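Local coordinates for protein mannitol dehydrogenase (Helicobacter pylori, PDB 3TWO) that probably catalyses the NADP(H)-dependent interconversion of cinnamyl alcohols and their aldehydes as a zinc-containing medium-chain alcohol dehydrogenase, at residues C231-I242 with L254-G265; I242-L252 with L266-L275. All coordinates share one frame; numbering follows the deposited sequence.

Contact 1 of 2, residues C231-I242 with L254-G265. With NDP (NADPH dihydro-nicotinamide-adenine-dinucleotide phosphate), chain F.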
# COMPACT_ATOMS: atom_id res chain seq x y z
N CYS B 231 -18.37 -9.46 6.32
CA CYS B 231 -18.19 -9.80 4.91
C CYS B 231 -17.43 -11.10 4.80
O CYS B 231 -16.31 -11.21 5.22
CB CYS B 231 -17.48 -8.66 4.15
SG CYS B 231 -16.96 -9.10 2.46
N LYS B 232 -18.05 -12.12 4.22
CA LYS B 232 -17.43 -13.42 4.22
C LYS B 232 -16.80 -13.78 2.87
O LYS B 232 -16.48 -14.92 2.62
CB LYS B 232 -18.46 -14.45 4.71
CG LYS B 232 -18.85 -14.14 6.16
CD LYS B 232 -17.73 -14.70 7.09
CE LYS B 232 -17.49 -13.90 8.41
NZ LYS B 232 -18.71 -13.37 9.04
N GLU B 233 -16.56 -12.78 2.04
CA GLU B 233 -16.25 -12.98 0.64
C GLU B 233 -14.98 -12.21 0.36
O GLU B 233 -14.74 -11.21 0.99
CB GLU B 233 -17.40 -12.30 -0.11
CG GLU B 233 -17.33 -12.27 -1.58
CD GLU B 233 -18.67 -11.94 -2.22
OE1 GLU B 233 -19.35 -10.96 -1.88
OE2 GLU B 233 -19.02 -12.68 -3.13
N GLU B 234 -14.15 -12.63 -0.59
CA GLU B 234 -13.03 -11.78 -1.00
C GLU B 234 -13.43 -10.73 -2.06
O GLU B 234 -14.09 -11.07 -3.03
CB GLU B 234 -11.92 -12.66 -1.57
CG GLU B 234 -11.37 -13.63 -0.55
CD GLU B 234 -10.04 -14.23 -1.00
OE1 GLU B 234 -9.06 -14.04 -0.24
OE2 GLU B 234 -9.95 -14.85 -2.10
N LEU B 235 -13.01 -9.48 -1.88
CA LEU B 235 -13.35 -8.45 -2.83
C LEU B 235 -12.14 -8.14 -3.70
O LEU B 235 -11.04 -8.35 -3.27
CB LEU B 235 -13.84 -7.17 -2.11
CG LEU B 235 -14.96 -7.46 -1.08
CD1 LEU B 235 -15.57 -6.18 -0.46
CD2 LEU B 235 -16.07 -8.21 -1.75
N ASP B 236 -12.38 -7.61 -4.90
CA ASP B 236 -11.29 -7.27 -5.81
C ASP B 236 -10.80 -5.84 -5.58
O ASP B 236 -9.67 -5.51 -5.88
CB ASP B 236 -11.79 -7.35 -7.24
CG ASP B 236 -12.24 -8.74 -7.62
OD1 ASP B 236 -11.43 -9.69 -7.57
OD2 ASP B 236 -13.41 -8.88 -7.98
N PHE B 237 -11.70 -5.00 -5.11
CA PHE B 237 -11.43 -3.61 -5.00
C PHE B 237 -12.27 -3.03 -3.86
O PHE B 237 -13.46 -3.34 -3.73
CB PHE B 237 -11.70 -2.90 -6.34
CG PHE B 237 -11.66 -1.40 -6.24
CD1 PHE B 237 -10.54 -0.69 -6.65
CD2 PHE B 237 -12.76 -0.69 -5.71
CE1 PHE B 237 -10.49 0.78 -6.55
CE2 PHE B 237 -12.75 0.73 -5.60
CZ PHE B 237 -11.58 1.46 -6.03
N ILE B 238 -11.63 -2.23 -3.01
CA ILE B 238 -12.31 -1.53 -1.93
C ILE B 238 -11.89 -0.06 -1.95
O ILE B 238 -10.67 0.24 -2.01
CB ILE B 238 -11.96 -2.13 -0.55
CG1 ILE B 238 -12.48 -3.59 -0.42
CG2 ILE B 238 -12.55 -1.28 0.60
CD1 ILE B 238 -11.97 -4.31 0.85
N ILE B 239 -12.87 0.86 -1.89
CA ILE B 239 -12.52 2.28 -1.70
C ILE B 239 -13.00 2.68 -0.32
O ILE B 239 -14.17 2.45 0.02
CB ILE B 239 -13.13 3.19 -2.82
CG1 ILE B 239 -12.85 4.67 -2.57
CG2 ILE B 239 -14.68 2.91 -3.00
CD1 ILE B 239 -13.23 5.54 -3.72
N SER B 240 -12.09 3.20 0.50
CA SER B 240 -12.43 3.62 1.84
C SER B 240 -12.57 5.15 1.92
O SER B 240 -11.61 5.88 1.71
CB SER B 240 -11.38 3.18 2.85
OG SER B 240 -11.79 3.60 4.13
N THR B 241 -13.79 5.60 2.24
CA THR B 241 -14.05 7.01 2.38
C THR B 241 -14.21 7.38 3.86
O THR B 241 -14.69 8.47 4.14
CB THR B 241 -15.34 7.44 1.70
OG1 THR B 241 -16.47 7.06 2.54
CG2 THR B 241 -15.44 6.81 0.29
N ILE B 242 -13.86 6.46 4.76
CA ILE B 242 -14.15 6.63 6.19
C ILE B 242 -13.39 7.85 6.80
O ILE B 242 -12.19 7.91 6.69
CB ILE B 242 -13.75 5.38 6.99
CG1 ILE B 242 -14.67 4.21 6.63
CG2 ILE B 242 -13.81 5.66 8.47
CD1 ILE B 242 -14.19 2.81 7.18
N LEU B 254 -9.89 -8.13 3.64
CA LEU B 254 -11.04 -8.58 2.82
C LEU B 254 -10.66 -8.82 1.35
O LEU B 254 -11.47 -9.37 0.56
CB LEU B 254 -12.21 -7.55 2.87
CG LEU B 254 -12.86 -7.43 4.26
CD1 LEU B 254 -13.91 -6.34 4.28
CD2 LEU B 254 -13.40 -8.80 4.76
N LEU B 255 -9.48 -8.34 0.94
CA LEU B 255 -9.12 -8.33 -0.48
C LEU B 255 -8.64 -9.70 -0.94
O LEU B 255 -7.92 -10.45 -0.23
CB LEU B 255 -8.01 -7.35 -0.77
CG LEU B 255 -8.27 -5.85 -0.71
CD1 LEU B 255 -6.96 -5.15 -1.15
CD2 LEU B 255 -9.50 -5.51 -1.69
N THR B 256 -8.99 -9.98 -2.18
CA THR B 256 -8.44 -11.16 -2.80
C THR B 256 -6.96 -10.94 -3.17
O THR B 256 -6.45 -9.79 -3.10
CB THR B 256 -9.29 -11.52 -4.02
OG1 THR B 256 -8.97 -12.84 -4.39
CG2 THR B 256 -9.03 -10.53 -5.16
N TYR B 257 -6.26 -12.03 -3.52
CA TYR B 257 -4.89 -11.98 -4.06
C TYR B 257 -4.87 -10.99 -5.23
O TYR B 257 -5.73 -11.09 -6.09
CB TYR B 257 -4.52 -13.38 -4.55
CG TYR B 257 -3.14 -13.56 -5.19
CD1 TYR B 257 -2.02 -13.92 -4.42
CD2 TYR B 257 -2.99 -13.45 -6.59
CE1 TYR B 257 -0.75 -14.15 -5.05
CE2 TYR B 257 -1.74 -13.63 -7.22
CZ TYR B 257 -0.63 -13.99 -6.46
OH TYR B 257 0.59 -14.24 -7.10
N ASN B 258 -3.91 -10.04 -5.25
CA ASN B 258 -3.84 -8.98 -6.25
C ASN B 258 -4.99 -7.95 -6.28
O ASN B 258 -5.10 -7.18 -7.24
CB ASN B 258 -3.64 -9.57 -7.65
CG ASN B 258 -2.84 -8.64 -8.56
OD1 ASN B 258 -1.90 -7.98 -8.14
ND2 ASN B 258 -3.23 -8.58 -9.80
N GLY B 259 -5.85 -7.96 -5.26
CA GLY B 259 -6.86 -6.91 -5.05
C GLY B 259 -6.27 -5.54 -4.63
O GLY B 259 -5.10 -5.44 -4.22
N ASP B 260 -7.06 -4.48 -4.82
CA ASP B 260 -6.64 -3.09 -4.47
C ASP B 260 -7.50 -2.50 -3.36
O ASP B 260 -8.73 -2.68 -3.37
CB ASP B 260 -6.85 -2.11 -5.64
CG ASP B 260 -5.87 -2.26 -6.78
OD1 ASP B 260 -6.17 -1.62 -7.81
OD2 ASP B 260 -4.84 -2.93 -6.70
N LEU B 261 -6.88 -1.79 -2.42
CA LEU B 261 -7.59 -0.96 -1.45
C LEU B 261 -7.17 0.49 -1.73
O LEU B 261 -5.96 0.81 -1.67
CB LEU B 261 -7.14 -1.31 -0.04
CG LEU B 261 -7.50 -0.44 1.18
CD1 LEU B 261 -9.06 -0.27 1.25
CD2 LEU B 261 -7.02 -1.09 2.47
N ALA B 262 -8.13 1.29 -2.16
CA ALA B 262 -7.90 2.66 -2.51
C ALA B 262 -8.42 3.48 -1.32
O ALA B 262 -9.60 3.32 -0.92
CB ALA B 262 -8.75 3.05 -3.74
N LEU B 263 -7.58 4.38 -0.82
CA LEU B 263 -7.87 5.20 0.35
C LEU B 263 -8.13 6.61 -0.14
O LEU B 263 -7.24 7.23 -0.74
CB LEU B 263 -6.66 5.21 1.31
CG LEU B 263 -6.24 3.84 1.80
CD1 LEU B 263 -4.92 3.84 2.61
CD2 LEU B 263 -7.39 3.05 2.53
N VAL B 264 -9.33 7.12 0.14
CA VAL B 264 -9.59 8.56 -0.04
C VAL B 264 -9.97 9.28 1.24
O VAL B 264 -9.72 10.49 1.35
CB VAL B 264 -10.67 8.82 -1.12
CG1 VAL B 264 -10.15 8.21 -2.49
CG2 VAL B 264 -11.98 8.20 -0.69
N GLY B 265 -10.57 8.56 2.19
CA GLY B 265 -11.02 9.18 3.44
C GLY B 265 -9.88 9.65 4.35
O GLY B 265 -8.78 9.03 4.43
PA NDP F . -19.46 12.46 4.82
O1A NDP F . -19.63 12.40 6.28
O2A NDP F . -20.62 12.41 3.75
O5B NDP F . -19.52 10.83 4.74
C5B NDP F . -18.72 9.94 5.69
C4B NDP F . -19.47 8.62 5.82
O4B NDP F . -18.73 7.51 6.50
C3B NDP F . -20.77 8.86 6.62
O3B NDP F . -21.87 8.20 5.89
C2B NDP F . -20.48 8.14 7.97
O2B NDP F . -21.75 7.66 8.46
C1B NDP F . -19.65 6.92 7.51
N9A NDP F . -18.67 6.46 8.52
C8A NDP F . -18.05 7.24 9.43
N7A NDP F . -17.22 6.47 10.10
C5A NDP F . -17.31 5.22 9.64
C6A NDP F . -16.68 4.04 9.97
N6A NDP F . -15.75 3.93 10.97
N1A NDP F . -17.05 2.96 9.28
C2A NDP F . -17.92 2.99 8.30
N3A NDP F . -18.52 4.11 7.95
C4A NDP F . -18.23 5.23 8.63
O3 NDP F . -17.99 12.44 4.25
PN NDP F . -17.56 12.70 2.81
O1N NDP F . -18.02 11.64 1.89
O2N NDP F . -17.76 14.16 2.31
O5D NDP F . -16.00 12.61 2.96
C5D NDP F . -15.44 11.38 3.65
C4D NDP F . -13.89 11.57 3.92
O4D NDP F . -13.35 11.72 2.59
C3D NDP F . -13.48 12.83 4.73
O3D NDP F . -12.39 12.47 5.61
C2D NDP F . -13.07 13.79 3.59
O2D NDP F . -12.12 14.69 4.04
C1D NDP F . -12.38 12.80 2.62
N1N NDP F . -12.16 13.34 1.24
C2N NDP F . -10.93 13.04 0.60
C3N NDP F . -10.67 13.50 -0.67
C7N NDP F . -9.37 13.08 -1.36
O7N NDP F . -8.76 12.06 -0.99
N7N NDP F . -9.11 13.71 -2.50
C4N NDP F . -11.62 14.32 -1.33
C5N NDP F . -12.88 14.60 -0.72
C6N NDP F . -13.15 14.13 0.55
P2B NDP F . -22.18 7.75 9.96
O1X NDP F . -23.68 8.41 9.89
O2X NDP F . -22.05 6.44 10.59
O3X NDP F . -21.26 8.85 10.65
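S240 O takes two backbone donors, V264 N at 3.0 Å and G265 N at 2.9 Å, the second lying in the carbonyl plane on a lone pair. Upstream the bonds pass regularly from one chain to the other: S240 N to A262 O, A262 N to I238 O (2.8 Å, 168° at the hydrogen), I238 N to D260 O and D260 N to D236 O. At the far end T256 OG1 gives its proton to E234 OE2 over 3.2 Å, coming from above the carboxylate plane; that oxygen also forms a salt bridge with K99 of the second subunit. Strands 237-240 and 259-263 run parallel, 11° apart, as neighbours in the six-stranded Rossmann sheet, and beyond their C-terminal ends T241 and G265 line the NADPH pocket. On one face the F237 ring reaches A262 CB with CZ at 4.0 Å; with CG anti to the backbone N (chi1 170°), the ring extends along its strand toward A262. On the other face I238 uses both branches: CG2 meets L261 CD1 at 3.7 Å, while CD1 touches both L254 CB and L255 CD2. Near the cofactor, T241 CG2 and V264 CG2 lie side by side at 3.9 Å.

Contact 2 of 2, residues I242-L252 with L266-L275. With NDP (NADPH dihydro-nicotinamide-adenine-dinucleotide phosphate), chain F.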
# COMPACT_ATOMS: atom_id res chain seq x y z
N ILE B 242 -13.86 6.46 4.76
CA ILE B 242 -14.15 6.63 6.19
C ILE B 242 -13.39 7.85 6.80
O ILE B 242 -12.19 7.91 6.69
CB ILE B 242 -13.75 5.38 6.99
CG1 ILE B 242 -14.67 4.21 6.63
CG2 ILE B 242 -13.81 5.66 8.47
CD1 ILE B 242 -14.19 2.81 7.18
N PRO B 243 -14.11 8.80 7.46
CA PRO B 243 -13.46 10.02 8.01
C PRO B 243 -13.24 9.98 9.54
O PRO B 243 -12.87 11.00 10.13
CB PRO B 243 -14.50 11.09 7.69
CG PRO B 243 -15.83 10.34 8.05
CD PRO B 243 -15.60 8.91 7.49
N THR B 244 -13.53 8.83 10.18
CA THR B 244 -13.33 8.66 11.62
C THR B 244 -12.28 7.50 11.84
O THR B 244 -11.79 6.88 10.88
CB THR B 244 -14.67 8.27 12.39
OG1 THR B 244 -15.10 6.98 11.95
CG2 THR B 244 -15.84 9.31 12.18
N HIS B 245 -11.95 7.23 13.11
CA HIS B 245 -10.96 6.21 13.42
C HIS B 245 -11.44 4.81 12.98
O HIS B 245 -12.62 4.46 13.17
CB HIS B 245 -10.68 6.17 14.95
CG HIS B 245 -9.75 5.07 15.35
ND1 HIS B 245 -10.17 3.95 16.05
CD2 HIS B 245 -8.43 4.90 15.13
CE1 HIS B 245 -9.15 3.14 16.24
NE2 HIS B 245 -8.07 3.70 15.71
N TYR B 246 -10.51 4.04 12.40
CA TYR B 246 -10.75 2.65 12.09
C TYR B 246 -9.42 1.94 11.89
O TYR B 246 -8.36 2.56 11.95
CB TYR B 246 -11.65 2.49 10.86
CG TYR B 246 -11.06 2.88 9.53
CD1 TYR B 246 -10.81 1.92 8.54
CD2 TYR B 246 -10.80 4.24 9.22
CE1 TYR B 246 -10.31 2.27 7.29
CE2 TYR B 246 -10.30 4.62 7.94
CZ TYR B 246 -10.08 3.63 6.98
OH TYR B 246 -9.58 4.00 5.72
N ASP B 247 -9.48 0.65 11.65
CA ASP B 247 -8.29 -0.14 11.50
C ASP B 247 -8.22 -0.54 10.03
O ASP B 247 -9.08 -1.29 9.55
CB ASP B 247 -8.37 -1.36 12.46
CG ASP B 247 -7.20 -2.32 12.29
OD1 ASP B 247 -7.10 -3.29 13.05
OD2 ASP B 247 -6.35 -2.10 11.41
N LEU B 248 -7.23 -0.01 9.30
CA LEU B 248 -7.07 -0.40 7.91
C LEU B 248 -7.02 -1.96 7.74
O LEU B 248 -7.43 -2.46 6.70
CB LEU B 248 -5.78 0.25 7.28
CG LEU B 248 -5.87 1.72 6.97
CD1 LEU B 248 -4.46 2.39 6.84
CD2 LEU B 248 -6.77 1.98 5.73
N LYS B 249 -6.47 -2.72 8.71
CA LYS B 249 -6.37 -4.17 8.52
C LYS B 249 -7.70 -4.86 8.30
O LYS B 249 -7.76 -5.83 7.58
CB LYS B 249 -5.62 -4.92 9.66
CG LYS B 249 -4.15 -4.50 9.75
CD LYS B 249 -3.42 -5.15 10.98
CE LYS B 249 -4.14 -4.95 12.31
NZ LYS B 249 -3.98 -3.50 12.78
N ASP B 250 -8.76 -4.33 8.93
CA ASP B 250 -10.09 -4.93 8.84
C ASP B 250 -10.58 -4.94 7.41
O ASP B 250 -11.36 -5.81 7.07
CB ASP B 250 -11.08 -4.11 9.67
CG ASP B 250 -10.90 -4.33 11.13
OD1 ASP B 250 -10.40 -5.39 11.55
OD2 ASP B 250 -11.27 -3.42 11.86
N TYR B 251 -10.16 -3.95 6.62
CA TYR B 251 -10.45 -3.88 5.15
C TYR B 251 -9.44 -4.58 4.29
O TYR B 251 -9.83 -5.27 3.35
CB TYR B 251 -10.66 -2.45 4.65
CG TYR B 251 -11.97 -1.93 5.23
CD1 TYR B 251 -11.99 -1.15 6.41
CD2 TYR B 251 -13.21 -2.34 4.68
CE1 TYR B 251 -13.23 -0.73 6.99
CE2 TYR B 251 -14.46 -1.95 5.25
CZ TYR B 251 -14.46 -1.13 6.37
OH TYR B 251 -15.69 -0.77 6.91
N LEU B 252 -8.14 -4.40 4.58
CA LEU B 252 -7.11 -5.00 3.76
C LEU B 252 -7.26 -6.52 3.75
O LEU B 252 -7.15 -7.15 2.71
CB LEU B 252 -5.69 -4.57 4.24
CG LEU B 252 -4.46 -5.16 3.54
CD1 LEU B 252 -4.41 -4.74 2.04
CD2 LEU B 252 -3.16 -4.73 4.18
N LEU B 266 -10.13 10.73 5.07
CA LEU B 266 -9.02 11.45 5.73
C LEU B 266 -9.40 11.81 7.18
O LEU B 266 -9.81 12.97 7.48
CB LEU B 266 -8.78 12.70 4.90
CG LEU B 266 -7.46 13.09 4.28
CD1 LEU B 266 -6.36 12.02 4.28
CD2 LEU B 266 -7.79 13.61 2.92
N PRO B 267 -9.32 10.82 8.09
CA PRO B 267 -9.77 11.13 9.46
C PRO B 267 -8.87 12.16 10.14
O PRO B 267 -7.83 12.54 9.58
CB PRO B 267 -9.67 9.79 10.21
CG PRO B 267 -9.51 8.73 9.12
CD PRO B 267 -8.80 9.43 7.98
N PRO B 268 -9.29 12.65 11.32
CA PRO B 268 -8.40 13.65 11.97
C PRO B 268 -7.06 12.98 12.20
O PRO B 268 -7.03 11.75 12.47
CB PRO B 268 -9.10 13.94 13.30
CG PRO B 268 -10.63 13.65 13.01
CD PRO B 268 -10.63 12.53 11.96
N VAL B 269 -5.97 13.76 12.14
CA VAL B 269 -4.65 13.21 12.10
C VAL B 269 -4.35 12.44 13.36
O VAL B 269 -3.69 11.44 13.32
CB VAL B 269 -3.50 14.23 11.81
CG1 VAL B 269 -3.58 14.72 10.40
CG2 VAL B 269 -3.44 15.36 12.83
N GLU B 270 -4.88 12.87 14.49
CA GLU B 270 -4.51 12.17 15.70
C GLU B 270 -5.12 10.76 15.78
O GLU B 270 -4.64 9.98 16.57
CB GLU B 270 -4.87 12.99 16.96
CG GLU B 270 -6.39 13.19 17.06
CD GLU B 270 -6.83 13.75 18.39
OE1 GLU B 270 -7.83 13.23 18.96
OE2 GLU B 270 -6.15 14.72 18.87
N VAL B 271 -6.16 10.44 14.99
CA VAL B 271 -6.78 9.11 15.04
C VAL B 271 -6.67 8.36 13.70
O VAL B 271 -7.16 7.24 13.57
CB VAL B 271 -8.29 9.12 15.49
CG1 VAL B 271 -8.48 9.89 16.84
CG2 VAL B 271 -9.21 9.71 14.36
N ALA B 272 -5.98 8.95 12.72
CA ALA B 272 -5.92 8.34 11.39
C ALA B 272 -5.07 7.06 11.36
O ALA B 272 -4.03 6.98 11.97
CB ALA B 272 -5.46 9.32 10.36
N PRO B 273 -5.54 6.03 10.63
CA PRO B 273 -4.89 4.70 10.81
C PRO B 273 -3.62 4.60 10.00
O PRO B 273 -3.46 5.33 9.03
CB PRO B 273 -5.94 3.72 10.33
CG PRO B 273 -6.77 4.51 9.35
CD PRO B 273 -6.83 5.93 9.92
N VAL B 274 -2.72 3.73 10.42
CA VAL B 274 -1.55 3.43 9.64
C VAL B 274 -1.45 1.90 9.31
O VAL B 274 -2.19 1.06 9.90
CB VAL B 274 -0.29 3.86 10.43
CG1 VAL B 274 -0.42 5.37 11.02
CG2 VAL B 274 0.01 2.88 11.57
N LEU B 275 -0.55 1.53 8.41
CA LEU B 275 -0.20 0.15 8.21
C LEU B 275 1.31 0.04 8.33
O LEU B 275 2.02 0.85 7.76
CB LEU B 275 -0.69 -0.31 6.82
CG LEU B 275 -2.20 -0.60 6.66
CD1 LEU B 275 -2.58 -0.63 5.17
CD2 LEU B 275 -2.61 -1.92 7.40
PA NDP F . -19.46 12.46 4.82
O1A NDP F . -19.63 12.40 6.28
O2A NDP F . -20.62 12.41 3.75
O5B NDP F . -19.52 10.83 4.74
C5B NDP F . -18.72 9.94 5.69
C4B NDP F . -19.47 8.62 5.82
O4B NDP F . -18.73 7.51 6.50
C3B NDP F . -20.77 8.86 6.62
O3B NDP F . -21.87 8.20 5.89
C2B NDP F . -20.48 8.14 7.97
O2B NDP F . -21.75 7.66 8.46
C1B NDP F . -19.65 6.92 7.51
N9A NDP F . -18.67 6.46 8.52
C8A NDP F . -18.05 7.24 9.43
N7A NDP F . -17.22 6.47 10.10
C5A NDP F . -17.31 5.22 9.64
C6A NDP F . -16.68 4.04 9.97
N6A NDP F . -15.75 3.93 10.97
N1A NDP F . -17.05 2.96 9.28
C2A NDP F . -17.92 2.99 8.30
N3A NDP F . -18.52 4.11 7.95
C4A NDP F . -18.23 5.23 8.63
O3 NDP F . -17.99 12.44 4.25
PN NDP F . -17.56 12.70 2.81
O1N NDP F . -18.02 11.64 1.89
O2N NDP F . -17.76 14.16 2.31
O5D NDP F . -16.00 12.61 2.96
C5D NDP F . -15.44 11.38 3.65
C4D NDP F . -13.89 11.57 3.92
O4D NDP F . -13.35 11.72 2.59
C3D NDP F . -13.48 12.83 4.73
O3D NDP F . -12.39 12.47 5.61
C2D NDP F . -13.07 13.79 3.59
O2D NDP F . -12.12 14.69 4.04
C1D NDP F . -12.38 12.80 2.62
N1N NDP F . -12.16 13.34 1.24
C2N NDP F . -10.93 13.04 0.60
C3N NDP F . -10.67 13.50 -0.67
C7N NDP F . -9.37 13.08 -1.36
O7N NDP F . -8.76 12.06 -0.99
N7N NDP F . -9.11 13.71 -2.50
C4N NDP F . -11.62 14.32 -1.33
C5N NDP F . -12.88 14.60 -0.72
C6N NDP F . -13.15 14.13 0.55
P2B NDP F . -22.18 7.75 9.96
O1X NDP F . -23.68 8.41 9.89
O2X NDP F . -22.05 6.44 10.59
O3X NDP F . -21.26 8.85 10.65
O HOH W 1 -1.89 -1.71 11.99
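The backbones come together at P243 and P267, whose CA atoms are 4.1 Å apart, and no direct hydrogen bond joins the two segments. In this cofactor-binding part of the Rossmann domain, two loops that follow parallel strands line the NADPH site before one enters helix 248-252 and the other strand 274-276. Each loop grips the dinucleotide separately: T244 OG1 donates to N7A of the adenine at 2.9 Å, and L266 N donates to O3D of the nicotinamide ribose at the same distance. Where the loops meet, P267 CG touches T244 O and P268 CD touches P243 O, so prolines fill the seam.

Y246 is flanked on both faces. With CG held between its own backbone N and carbonyl carbon (chi1 69°), its ring is covered on one face by P273 CG, a CH-pi contact displaced toward the rim, and on the opposite face by I242 CD1, above the centre. The same CD1 also touches N1A of the adenine at 3.6 Å, so this methyl is held between tyrosine and cofactor. The phenol oxygen is tied to S240 OG, fixing the outer end of the ring.

Farther along, P273 CG also packs on L248 CG at 3.8 Å, the two side chains crossing at about a right angle. L275 then lies against the helix, with CG on L248 CB and CD2 on K249 CG. D247 is the N-cap residue of that helix: its OD2 accepts the capping bond from K249 N at 2.8 Å, and K249 NZ forms a salt bridge to the same oxygen from the opposite face of the carboxylate. Toward solvent, V271 O meets the edge of the H245 ring in its plane, 3.1 Å from CD2.

In the fold
Contacts 1 and 2 have centres about 14 Å apart, and their segments alternate along the chain: strand 235-240, helix 248-252, strand 259-263, then strand 274-276. I242 belongs to both, where the first strand passes into the loop toward the helix. The two also touch directly, with L263 CD2 packing on L248 CD2 and I238 CD1 against Y251 O. Contact 1 thus supplies neighbouring strands of the parallel sheet, and contact 2 the loops beyond them, with the helix and the strand they lead into. Together they illustrate how a Rossmann domain binds a dinucleotide at strand ends, while V274 and L275 pair antiparallel with a strand of the second subunit, so that sheet continues across the interface.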